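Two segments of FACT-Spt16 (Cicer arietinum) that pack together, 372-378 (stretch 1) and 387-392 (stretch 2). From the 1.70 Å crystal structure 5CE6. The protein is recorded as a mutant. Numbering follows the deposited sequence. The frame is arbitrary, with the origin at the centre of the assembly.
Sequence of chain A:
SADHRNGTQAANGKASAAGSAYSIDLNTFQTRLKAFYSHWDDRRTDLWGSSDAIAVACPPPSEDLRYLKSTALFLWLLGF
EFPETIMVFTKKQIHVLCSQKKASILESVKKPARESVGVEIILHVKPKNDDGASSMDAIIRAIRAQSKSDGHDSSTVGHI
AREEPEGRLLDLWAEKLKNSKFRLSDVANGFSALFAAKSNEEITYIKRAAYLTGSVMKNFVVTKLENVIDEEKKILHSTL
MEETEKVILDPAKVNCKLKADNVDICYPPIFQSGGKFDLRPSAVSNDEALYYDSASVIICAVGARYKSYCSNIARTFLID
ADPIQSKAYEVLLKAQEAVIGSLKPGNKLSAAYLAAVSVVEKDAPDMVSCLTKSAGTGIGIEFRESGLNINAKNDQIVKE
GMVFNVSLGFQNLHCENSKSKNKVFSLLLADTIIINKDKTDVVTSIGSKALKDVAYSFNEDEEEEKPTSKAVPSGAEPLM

Stretch 1, residues 372-378: TKSAGTG
Stretch 2 (387-392) GLNINA

The two stretches run nearly antiparallel, their end-to-end directions 163° apart, and backbone atoms carry most of the bonding between them. The CA register sets Ser 374 beside Asn 391 at 4.8 Å, Ala 375 beside Ile 390 at 5.2 Å, Thr 377 beside Asn 389 at 4.2 Å and Gly 378 beside Leu 388 at 5.0 Å. Thr 377 and Gly 378 lie in a strand, whereas residues 387 to 392 form no regular helix or strand.

Ile 390 is the centre of the pairing, because both its backbone polar atoms bond to stretch 1. Ala 375 N donates to Ile 390 O at 2.8 Å, almost straight at 175°, and Ile 390 N donates to Gly 376 O at 2.8 Å and 161°. Farther along, Gly 378 N reaches Leu 388 O at 3.1 Å, but the 129° angle makes this bond weak. The same carbonyls also receive CA-H contacts: Ser 374 CA lies 3.5 Å from Ile 390 O, Asn 389 CA 3.5 Å from Gly 376 O, and Thr 377 CA 3.3 Å from Leu 388 O.

Phi/psi values for building stretch 1 are -78/-12 at Lys 373, -124/150 at Ser 374, -108/14 at Ala 375, 127/-168 at Gly 376, -146/169 at Thr 377 and -62/159 at Gly 378. In stretch 2, Leu 388 takes -118/41, Asn 389 -72/124, Ile 390 -80/91 and Asn 391 -143/172. The angles at Gly 376 by themselves call for glycine, since a CB would jam against the preceding carbonyl. At Gly 378 an ideal CB would point toward stretch 2 and sit 2.8 Å from Leu 388 CD1, a clash.

Ser 374, with chi1 t, uses its hydroxyl twice. Ser 374 OG donates to Asn 389 OD1 at 2.7 Å and accepts from Gly 376 N at 3.0 Å and 164°, tying the turn of its own stretch to the facing side chain. Asn 389 (chi1 t, chi2 -56°) starts sideways, but its end comes nearer to stretch 1. Asn 389 OD1 also accepts a weak bond from Asn 391 ND2 at 2.9 Å; Asn 391 has chi1 p and chi2 58°, and its OD1 bonds to a residue just outside the stretches. One amide oxygen, Asn 389 OD1, thus serves two side-chain donors.

Both threonine hydroxyls donate within their own stretch: Thr 372 OG1 (chi1 p) to Ser 374 O at 2.8 Å, with a further bond elsewhere in the structure, and Thr 377 OG1 (also p) to Gly 378 O at 2.8 Å. At the Lys 373 end (rotamer m, m, t, t), a water bridges the stretches, donating to Lys 373 O at 2.8 Å and accepting from Ala 392 N at 2.9 Å.

Apolar packing centres on Ile 390 (chi1 m, chi2 t), whose CA-to-CB bond points toward stretch 1. Ile 390 CG2 meets Ala 375 CB at 3.9 Å, and Ile 390 has the largest covered area, 75 Å² of the 366 Å² buried in total. Leu 388, m then t, is also buried.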

# COMPACT_ATOMS: atom_id res chain seq x y z
N THR A 372 13.36 9.29 -9.64
CA THR A 372 11.96 8.88 -9.77
C THR A 372 11.07 10.09 -9.50
O THR A 372 11.44 10.98 -8.72
CB THR A 372 11.61 7.70 -8.83
OG1 THR A 372 11.99 8.03 -7.49
CG2 THR A 372 12.34 6.43 -9.24
N LYS A 373 9.91 10.14 -10.15
CA LYS A 373 9.03 11.30 -10.04
C LYS A 373 8.24 11.28 -8.74
O LYS A 373 7.61 12.26 -8.37
CB LYS A 373 8.07 11.38 -11.23
CG LYS A 373 8.76 11.53 -12.58
CD LYS A 373 9.71 12.71 -12.61
CE LYS A 373 10.38 12.84 -13.98
NZ LYS A 373 11.49 13.84 -13.98
N SER A 374 8.27 10.14 -8.06
CA SER A 374 7.65 10.00 -6.75
C SER A 374 8.70 9.54 -5.75
O SER A 374 9.66 8.85 -6.13
CB SER A 374 6.50 9.00 -6.82
OG SER A 374 5.98 8.69 -5.53
N ALA A 375 8.54 9.94 -4.49
CA ALA A 375 9.40 9.44 -3.42
C ALA A 375 8.62 8.47 -2.52
O ALA A 375 9.06 8.13 -1.42
CB ALA A 375 9.96 10.60 -2.59
N GLY A 376 7.46 8.02 -3.00
CA GLY A 376 6.71 7.01 -2.27
C GLY A 376 5.27 7.41 -2.02
O GLY A 376 4.77 8.37 -2.62
N THR A 377 4.59 6.66 -1.15
CA THR A 377 3.17 6.89 -0.88
C THR A 377 2.84 6.60 0.57
O THR A 377 3.63 5.99 1.29
CB THR A 377 2.25 5.97 -1.72
OG1 THR A 377 2.38 4.62 -1.29
CG2 THR A 377 2.56 6.07 -3.20
N GLY A 378 1.64 6.98 0.99
CA GLY A 378 1.12 6.45 2.23
C GLY A 378 0.98 4.94 2.12
O GLY A 378 0.90 4.39 1.03
N GLY A 387 -3.62 8.89 -2.59
CA GLY A 387 -3.84 10.26 -2.18
C GLY A 387 -2.68 10.87 -1.39
O GLY A 387 -2.63 12.08 -1.16
N LEU A 388 -1.75 10.02 -0.97
CA LEU A 388 -0.59 10.49 -0.22
C LEU A 388 0.70 10.21 -0.98
O LEU A 388 1.70 9.80 -0.39
CB LEU A 388 -0.52 9.83 1.16
CG LEU A 388 -1.56 10.26 2.19
CD1 LEU A 388 -1.31 9.53 3.50
CD2 LEU A 388 -1.49 11.76 2.41
N ASN A 389 0.68 10.40 -2.29
CA ASN A 389 1.90 10.24 -3.09
C ASN A 389 2.87 11.38 -2.82
O ASN A 389 2.53 12.56 -2.95
CB ASN A 389 1.52 10.15 -4.57
CG ASN A 389 2.67 9.68 -5.44
OD1 ASN A 389 3.75 10.26 -5.44
ND2 ASN A 389 2.43 8.61 -6.21
N ILE A 390 4.09 11.03 -2.41
CA ILE A 390 5.10 12.04 -2.14
C ILE A 390 5.69 12.48 -3.47
O ILE A 390 6.64 11.87 -3.98
CB ILE A 390 6.23 11.50 -1.22
CG1 ILE A 390 5.62 10.89 0.04
CG2 ILE A 390 7.20 12.63 -0.83
CD1 ILE A 390 6.58 9.99 0.80
N ASN A 391 5.10 13.52 -4.06
CA ASN A 391 5.60 14.06 -5.32
C ASN A 391 5.47 15.58 -5.34
O ASN A 391 4.87 16.16 -4.45
CB ASN A 391 4.91 13.39 -6.52
CG ASN A 391 3.42 13.70 -6.61
OD1 ASN A 391 3.01 14.86 -6.69
ND2 ASN A 391 2.60 12.66 -6.65
N ALA A 392 6.03 16.22 -6.37
CA ALA A 392 6.07 17.68 -6.46
C ALA A 392 4.71 18.37 -6.56
O ALA A 392 4.61 19.57 -6.32
CB ALA A 392 6.97 18.11 -7.61
O HOH W 1 7.25 15.01 -8.73